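Long-range contacts in high affinity transport system protein p37 (Mycoplasma hyorhinis, PDB 3EKI), which binds thiamine diphosphate outside the cell membrane and serves as the lipoprotein component of a high-affinity transport system: residues 338-342 / 397-401; 216-220 / 261-266. Residue numbers count along the deposited sequence, not the author numbering.

Contact 1 (338-342 / 397-401); sequences TNPIP and VYEKA
This is a buried contact between an extended connection and the C-terminal helix. Residues 338-342 lie in the loop that runs from strand 331-337 to strand 345-349. Residues 397-401 lie in helix 390-402. The loop is extended, with phi/psi -70/156° at Asn-339, -93/147° at Pro-340, -133/164° at Ile-341 and -67/153° at Pro-342. Its CA atoms come nearest the helix at two points: Asn-339 to Ala-401, 5.0 Å, and Ile-341 to Tyr-398, 5.1 Å. The contact buries 311 Å², both sides summed.

One direct hydrogen bond joins the segments. Asn-339, with chi1 m, points toward the helix and gives ND2 to the carbonyl O of Ala-401 at 3.0 Å, nearly straight at 170°. Its OD1 accepts from the backbone N of Tyr-162. Two waters add bridges. Water 1 accepts from Asn-339 N and donates to Ala-401 O, both at 3.2 Å. Water 2 donates to Pro-340 O and Val-397 O, both at 2.8 Å.

The apolar part is tight. Ile-341 (chi1 p, chi2 t) sets CG2 3.3 Å from Ala-401 CB and 4.1 Å from Tyr-398 CD1. Pro-342 CD meets Val-397 CG1 at 3.7 Å. The backbone also comes close over the small Ala-401: Pro-340 O is 3.4 Å from its CB. Tyr-398 OH is hydrogen-bonded to Glu-132, which ties this helix to helix 127-136.

The side chain of Ile-341 is about 6 Å from bound thiamine diphosphate. The arrangement is consistent with a crossover between the two lobes of a periplasmic-binding-protein fold, beside the ligand cleft.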
ATOM      1  N   THR A 338       8.735   7.702   5.179  1.00  7.14           N
ATOM      2  CA  THR A 338       8.728   8.600   4.032  1.00  6.77           C
ATOM      3  C   THR A 338       7.571   9.591   4.109  1.00  4.70           C
ATOM      4  O   THR A 338       6.795   9.608   5.049  1.00  7.95           O
ATOM      5  CB  THR A 338       8.618   7.841   2.702  1.00  6.90           C
ATOM      6  OG1 THR A 338       7.270   7.317   2.552  1.00  6.97           O
ATOM      7  CG2 THR A 338       9.563   6.651   2.619  1.00  5.26           C
ATOM      8  N   ASN A 339       7.464  10.429   3.078  1.00  7.31           N
ATOM      9  CA  ASN A 339       6.339  11.314   2.858  1.00  8.42           C
ATOM     10  C   ASN A 339       5.137  10.438   2.476  1.00  5.34           C
ATOM     11  O   ASN A 339       5.327   9.307   2.048  1.00  7.26           O
ATOM     12  CB  ASN A 339       6.643  12.338   1.779  1.00  9.36           C
ATOM     13  CG  ASN A 339       7.783  13.282   2.096  1.00  8.98           C
ATOM     14  OD1 ASN A 339       8.018  13.604   3.252  1.00  9.40           O
ATOM     15  ND2 ASN A 339       8.473  13.716   1.046  1.00 12.23           N
ATOM     16  N   PRO A 340       3.946  10.973   2.708  1.00  6.74           N
ATOM     17  CA  PRO A 340       2.730  10.174   2.496  1.00  6.75           C
ATOM     18  C   PRO A 340       2.082  10.312   1.127  1.00  5.99           C
ATOM     19  O   PRO A 340       2.110  11.395   0.539  1.00  7.24           O
ATOM     20  CB  PRO A 340       1.836  10.815   3.547  1.00  7.43           C
ATOM     21  CG  PRO A 340       2.188  12.266   3.490  1.00  8.23           C
ATOM     22  CD  PRO A 340       3.673  12.311   3.215  1.00  8.50           C
ATOM     23  N   ILE A 341       1.493   9.193   0.671  1.00  4.09           N
ATOM     24  CA  ILE A 341       0.723   9.250  -0.593  1.00  3.51           C
ATOM     25  C   ILE A 341      -0.607   8.548  -0.401  1.00  5.79           C
ATOM     26  O   ILE A 341      -0.799   7.834   0.584  1.00  6.56           O
ATOM     27  CB  ILE A 341       1.492   8.617  -1.758  1.00  6.87           C
ATOM     28  CG1 ILE A 341       1.772   7.128  -1.608  1.00  6.41           C
ATOM     29  CG2 ILE A 341       2.779   9.408  -1.999  1.00  8.53           C
ATOM     30  CD1 ILE A 341       2.370   6.462  -2.833  1.00 11.01           C
ATOM     31  N   PRO A 342      -1.592   8.731  -1.273  1.00  5.12           N
ATOM     32  CA  PRO A 342      -2.907   8.139  -0.995  1.00  7.40           C
ATOM     33  C   PRO A 342      -2.948   6.620  -1.034  1.00  4.53           C
ATOM     34  O   PRO A 342      -2.159   5.996  -1.716  1.00  5.96           O
ATOM     35  CB  PRO A 342      -3.763   8.678  -2.154  1.00  6.99           C
ATOM     36  CG  PRO A 342      -3.053   9.951  -2.544  1.00 10.10           C
ATOM     37  CD  PRO A 342      -1.579   9.541  -2.504  1.00  8.47           C
ATOM     38  N   VAL A 397      -1.093  15.081  -4.312  1.00 10.80           N
ATOM     39  CA  VAL A 397      -0.584  14.546  -3.081  1.00  8.45           C
ATOM     40  C   VAL A 397       0.624  13.675  -3.391  1.00 10.55           C
ATOM     41  O   VAL A 397       1.584  13.729  -2.706  1.00 11.61           O
ATOM     42  CB  VAL A 397      -1.672  13.707  -2.371  1.00  9.23           C
ATOM     43  CG1 VAL A 397      -1.203  12.945  -1.060  1.00 10.75           C
ATOM     44  CG2 VAL A 397      -2.799  14.567  -2.059  1.00 11.10           C
ATOM     45  N   TYR A 398       0.503  12.835  -4.407  1.00  7.61           N
ATOM     46  CA  TYR A 398       1.598  11.979  -4.827  1.00  7.56           C
ATOM     47  C   TYR A 398       2.806  12.810  -5.251  1.00 12.78           C
ATOM     48  O   TYR A 398       3.929  12.485  -4.837  1.00 11.22           O
ATOM     49  CB  TYR A 398       1.173  11.062  -5.960  1.00  9.38           C
ATOM     50  CG  TYR A 398       2.269  10.268  -6.624  1.00 10.15           C
ATOM     51  CD1 TYR A 398       2.753   9.100  -6.043  1.00  8.64           C
ATOM     52  CD2 TYR A 398       2.829  10.669  -7.837  1.00 12.50           C
ATOM     53  CE1 TYR A 398       3.761   8.370  -6.658  1.00 10.52           C
ATOM     54  CE2 TYR A 398       3.828   9.957  -8.448  1.00 10.48           C
ATOM     55  CZ  TYR A 398       4.286   8.806  -7.858  1.00 12.81           C
ATOM     56  OH  TYR A 398       5.291   8.090  -8.473  1.00 14.23           O
ATOM     57  N   GLU A 399       2.553  13.851  -6.051  1.00 10.07           N
ATOM     58  CA  GLU A 399       3.680  14.637  -6.560  1.00 10.38           C
ATOM     59  C   GLU A 399       4.409  15.339  -5.412  1.00 12.76           C
ATOM     60  O   GLU A 399       5.644  15.413  -5.487  1.00 13.06           O
ATOM     61  CB  GLU A 399       3.220  15.618  -7.630  1.00 17.66           C
ATOM     62  CG  GLU A 399       2.855  14.990  -8.961  1.00 16.51           C
ATOM     63  CD  GLU A 399       3.833  14.060  -9.622  1.00 28.06           C
ATOM     64  OE1 GLU A 399       3.401  13.071 -10.265  1.00 31.51           O
ATOM     65  OE2 GLU A 399       5.064  14.280  -9.527  1.00 43.89           O
ATOM     66  N   LYS A 400       3.708  15.823  -4.407  1.00 10.07           N
ATOM     67  CA  LYS A 400       4.378  16.493  -3.290  1.00 15.75           C
ATOM     68  C   LYS A 400       5.284  15.489  -2.562  1.00 12.88           C
ATOM     69  O   LYS A 400       6.344  15.881  -2.074  1.00 13.19           O
ATOM     70  CB  LYS A 400       3.408  17.139  -2.308  1.00 13.07           C
ATOM     71  CG  LYS A 400       4.065  17.790  -1.110  1.00 16.09           C
ATOM     72  CD  LYS A 400       3.039  18.436  -0.181  1.00 24.72           C
ATOM     73  CE  LYS A 400       3.748  19.136   0.974  1.00 24.53           C
ATOM     74  NZ  LYS A 400       2.796  19.980   1.741  1.00 33.05           N
ATOM     75  N   ALA A 401       4.872  14.226  -2.488  1.00  8.35           N
ATOM     76  CA  ALA A 401       5.632  13.241  -1.714  1.00  4.49           C
ATOM     77  C   ALA A 401       6.928  12.829  -2.381  1.00  8.80           C
ATOM     78  O   ALA A 401       7.884  12.498  -1.664  1.00 12.13           O
ATOM     79  CB  ALA A 401       4.787  12.002  -1.452  1.00 12.12           C
TER
HETATM   80  O   HOH W   1       9.016  10.299   0.327  1.00  8.18           O
HETATM   81  O   HOH W   2       1.989  14.175   0.070  1.00 10.24           O

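Contact 2 (216-220 / 261-266); sequences RGMIW and LEETIL
Residues 216-220 lead into and along strand 217-223 of the mixed sheet, and helix 256-269 packs over them through residues 261-266. The axes of the short segments, strand 217-220 and helix 261-266, approach to 8.4 Å and cross at -63°. The contact is buried and covers 253 Å².

Arg-216 leads its side-chain end away from the helix, to a salt bridge with Asp-155. Gly-217 makes the closest CA approach: its CA is 6.3 Å from Leu-261 CA. Its N is 4.1 Å from Leu-261 CD1, and its CA is 3.4 Å from Glu-262 OE2. An ideal CB here would lie 2.3 Å from Glu-262 OE2, a clash, so the lack of a side chain makes room for the carboxylate. Met-218 points its CB away from the helix. Its N gives a weak hydrogen bond to Glu-262 OE2, 3.2 Å long and bent to 125°. Glu-262 reaches this point with chi1 m and chi2 p.

Ile-219 (m, t) points back toward the helix. It and Glu-262 are the two most heavily covered residues, with 71 and 63 Å². Ile-219 CG1 lies 3.8 Å from Glu-262 CG, and its CD1 reaches Leu-266 CD2 at 3.9 Å and Ile-265 CG2 at 4.4 Å. Trp-220 makes no contact with this helix segment; its NE1 bonds to Ser-307.

The chemistry is therefore mixed. Ile-219 packs on Ile-265, Leu-266 and the aliphatic part of Glu-262. The carboxylate is buried against strand backbone with only a weak bond across, and Glu-262 OE2 also lies 3.3 Å from Met-218 O, a close approach of two acceptors and not a bond.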
ATOM      1  N   ARG A 216       2.721   5.321   3.909  1.00  6.61           N
ATOM      2  CA  ARG A 216       4.109   5.699   3.700  1.00  7.12           C
ATOM      3  C   ARG A 216       4.982   4.475   3.456  1.00  9.36           C
ATOM      4  O   ARG A 216       4.591   3.332   3.708  1.00  8.36           O
ATOM      5  CB  ARG A 216       4.685   6.407   4.933  1.00  6.78           C
ATOM      6  CG  ARG A 216       3.890   7.589   5.438  1.00  7.74           C
ATOM      7  CD  ARG A 216       4.562   8.108   6.715  1.00  6.26           C
ATOM      8  NE  ARG A 216       3.660   9.032   7.364  1.00  7.68           N
ATOM      9  CZ  ARG A 216       3.571  10.338   7.207  1.00  8.25           C
ATOM     10  NH1 ARG A 216       4.389  10.963   6.360  1.00  8.23           N
ATOM     11  NH2 ARG A 216       2.654  10.991   7.916  1.00  9.37           N
ATOM     12  N   GLY A 217       6.206   4.685   2.986  1.00  6.74           N
ATOM     13  CA  GLY A 217       7.258   3.715   3.039  1.00  5.86           C
ATOM     14  C   GLY A 217       8.109   3.958   4.300  1.00  5.42           C
ATOM     15  O   GLY A 217       7.823   4.860   5.085  1.00  6.21           O
ATOM     16  N   MET A 218       9.106   3.093   4.430  1.00  4.21           N
ATOM     17  CA  MET A 218      10.024   3.264   5.565  1.00  4.87           C
ATOM     18  C   MET A 218      11.369   2.676   5.202  1.00  6.33           C
ATOM     19  O   MET A 218      11.475   1.820   4.331  1.00  6.01           O
ATOM     20  CB  MET A 218       9.481   2.603   6.812  1.00  6.46           C
ATOM     21  CG  MET A 218       9.374   1.102   6.766  1.00  9.63           C
ATOM     22  SD  MET A 218       8.707   0.411   8.285  1.00 10.94           S
ATOM     23  CE  MET A 218      10.052   0.700   9.415  1.00  7.35           C
ATOM     24  N   ILE A 219      12.404   3.149   5.879  1.00  6.36           N
ATOM     25  CA  ILE A 219      13.743   2.625   5.715  1.00  5.33           C
ATOM     26  C   ILE A 219      14.168   1.937   7.024  1.00  4.32           C
ATOM     27  O   ILE A 219      14.124   2.617   8.038  1.00  7.36           O
ATOM     28  CB  ILE A 219      14.758   3.725   5.356  1.00  5.33           C
ATOM     29  CG1 ILE A 219      14.378   4.451   4.057  1.00  7.94           C
ATOM     30  CG2 ILE A 219      16.175   3.182   5.286  1.00  5.72           C
ATOM     31  CD1 ILE A 219      15.223   5.617   3.647  1.00 10.41           C
ATOM     32  N   TRP A 220      14.546   0.694   6.895  1.00  5.59           N
ATOM     33  CA  TRP A 220      15.089  -0.135   7.954  1.00  6.37           C
ATOM     34  C   TRP A 220      16.609  -0.172   7.873  1.00  5.09           C
ATOM     35  O   TRP A 220      17.179  -0.114   6.796  1.00  7.41           O
ATOM     36  CB  TRP A 220      14.621  -1.567   7.823  1.00  6.03           C
ATOM     37  CG  TRP A 220      13.178  -1.858   7.938  1.00  5.97           C
ATOM     38  CD1 TRP A 220      12.261  -1.904   6.912  1.00  8.94           C
ATOM     39  CD2 TRP A 220      12.437  -2.146   9.132  1.00  9.71           C
ATOM     40  NE1 TRP A 220      11.016  -2.208   7.399  1.00  8.87           N
ATOM     41  CE2 TRP A 220      11.095  -2.362   8.761  1.00 12.63           C
ATOM     42  CE3 TRP A 220      12.790  -2.249  10.486  1.00 11.76           C
ATOM     43  CZ2 TRP A 220      10.093  -2.670   9.672  1.00  9.31           C
ATOM     44  CZ3 TRP A 220      11.775  -2.556  11.376  1.00 18.48           C
ATOM     45  CH2 TRP A 220      10.450  -2.762  10.982  1.00 11.52           C
ATOM     46  N   LEU A 261       9.419   6.298  -2.911  1.00  6.84           N
ATOM     47  CA  LEU A 261       9.276   7.202  -1.765  1.00  7.76           C
ATOM     48  C   LEU A 261      10.573   7.256  -0.968  1.00  6.83           C
ATOM     49  O   LEU A 261      10.916   8.319  -0.448  1.00  7.78           O
ATOM     50  CB  LEU A 261       8.111   6.789  -0.868  1.00  8.29           C
ATOM     51  CG  LEU A 261       6.748   7.017  -1.530  1.00 10.55           C
ATOM     52  CD1 LEU A 261       5.660   6.296  -0.739  1.00 11.41           C
ATOM     53  CD2 LEU A 261       6.442   8.497  -1.626  1.00  9.30           C
ATOM     54  N   GLU A 262      11.245   6.121  -0.853  1.00  7.29           N
ATOM     55  CA  GLU A 262      12.524   6.086  -0.130  1.00  6.88           C
ATOM     56  C   GLU A 262      13.612   6.792  -0.937  1.00 11.31           C
ATOM     57  O   GLU A 262      14.452   7.475  -0.350  1.00  7.73           O
ATOM     58  CB  GLU A 262      12.928   4.643   0.196  1.00  7.06           C
ATOM     59  CG  GLU A 262      12.013   3.958   1.184  1.00  8.44           C
ATOM     60  CD  GLU A 262      10.786   3.268   0.627  1.00  9.76           C
ATOM     61  OE1 GLU A 262      10.533   3.358  -0.591  1.00  7.54           O
ATOM     62  OE2 GLU A 262      10.098   2.618   1.451  1.00  8.81           O
ATOM     63  N   GLU A 263      13.610   6.594  -2.265  1.00  7.45           N
ATOM     64  CA  GLU A 263      14.548   7.333  -3.110  1.00  8.09           C
ATOM     65  C   GLU A 263      14.454   8.823  -2.853  1.00  6.76           C
ATOM     66  O   GLU A 263      15.455   9.539  -2.712  1.00  8.71           O
ATOM     67  CB  GLU A 263      14.289   7.032  -4.590  1.00 10.26           C
ATOM     68  CG  GLU A 263      14.998   7.970  -5.573  1.00  8.06           C
ATOM     69  CD  GLU A 263      14.726   7.509  -6.982  1.00 13.36           C
ATOM     70  OE1 GLU A 263      15.645   7.257  -7.765  1.00 17.90           O
ATOM     71  OE2 GLU A 263      13.521   7.377  -7.327  1.00 19.32           O
ATOM     72  N   THR A 264      13.241   9.381  -2.776  1.00  6.96           N
ATOM     73  CA  THR A 264      13.032  10.785  -2.479  1.00  7.79           C
ATOM     74  C   THR A 264      13.639  11.195  -1.135  1.00  8.40           C
ATOM     75  O   THR A 264      14.320  12.228  -1.058  1.00  8.34           O
ATOM     76  CB  THR A 264      11.522  11.120  -2.445  1.00 11.02           C
ATOM     77  OG1 THR A 264      10.988  10.918  -3.762  1.00 10.35           O
ATOM     78  CG2 THR A 264      11.260  12.573  -2.111  1.00  8.32           C
ATOM     79  N   ILE A 265      13.402  10.412  -0.082  1.00  7.31           N
ATOM     80  CA  ILE A 265      14.006  10.760   1.214  1.00  7.76           C
ATOM     81  C   ILE A 265      15.543  10.789   1.161  1.00  7.58           C
ATOM     82  O   ILE A 265      16.166  11.712   1.694  1.00  7.66           O
ATOM     83  CB  ILE A 265      13.527   9.769   2.283  1.00  7.99           C
ATOM     84  CG1 ILE A 265      12.009   9.840   2.551  1.00  9.77           C
ATOM     85  CG2 ILE A 265      14.272   9.951   3.587  1.00  7.99           C
ATOM     86  CD1 ILE A 265      11.483  11.234   2.826  1.00  7.92           C
ATOM     87  N   LEU A 266      16.137   9.800   0.516  1.00  8.02           N
ATOM     88  CA  LEU A 266      17.588   9.691   0.362  1.00  5.03           C
ATOM     89  C   LEU A 266      18.155  10.826  -0.449  1.00  9.51           C
ATOM     90  O   LEU A 266      19.208  11.370  -0.103  1.00  9.61           O
ATOM     91  CB  LEU A 266      17.950   8.334  -0.261  1.00  6.34           C
ATOM     92  CG  LEU A 266      17.647   7.099   0.585  1.00  8.24           C
ATOM     93  CD1 LEU A 266      18.019   5.811  -0.124  1.00 11.26           C
ATOM     94  CD2 LEU A 266      18.358   7.158   1.932  1.00  8.71           C
TER

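In the fold
The two contacts come in series along the chain: contact 2 closes before contact 1 opens. Their centres are 11 Å apart. Strand 217-223 of contact 2 pairs antiparallel with strand 331-337, which runs straight into the loop of contact 1. They touch at this junction. Thr-338 OG1 is 2.9 Å from Gly-217 N, and Thr-338 O is 3.1 Å from Arg-216 NH1; both are probable hydrogen bonds. Helix 256-269 is also shared, since Leu-261 touches Thr-338 and Ile-341. Ala-401 O packs 3.4 Å from Thr-264 CG2. Loop 338-342 and helix 256-269 thus lie between the mixed sheet and helix 390-402, with Ile-341 and Leu-261 side chains each about 6 Å from thiamine diphosphate.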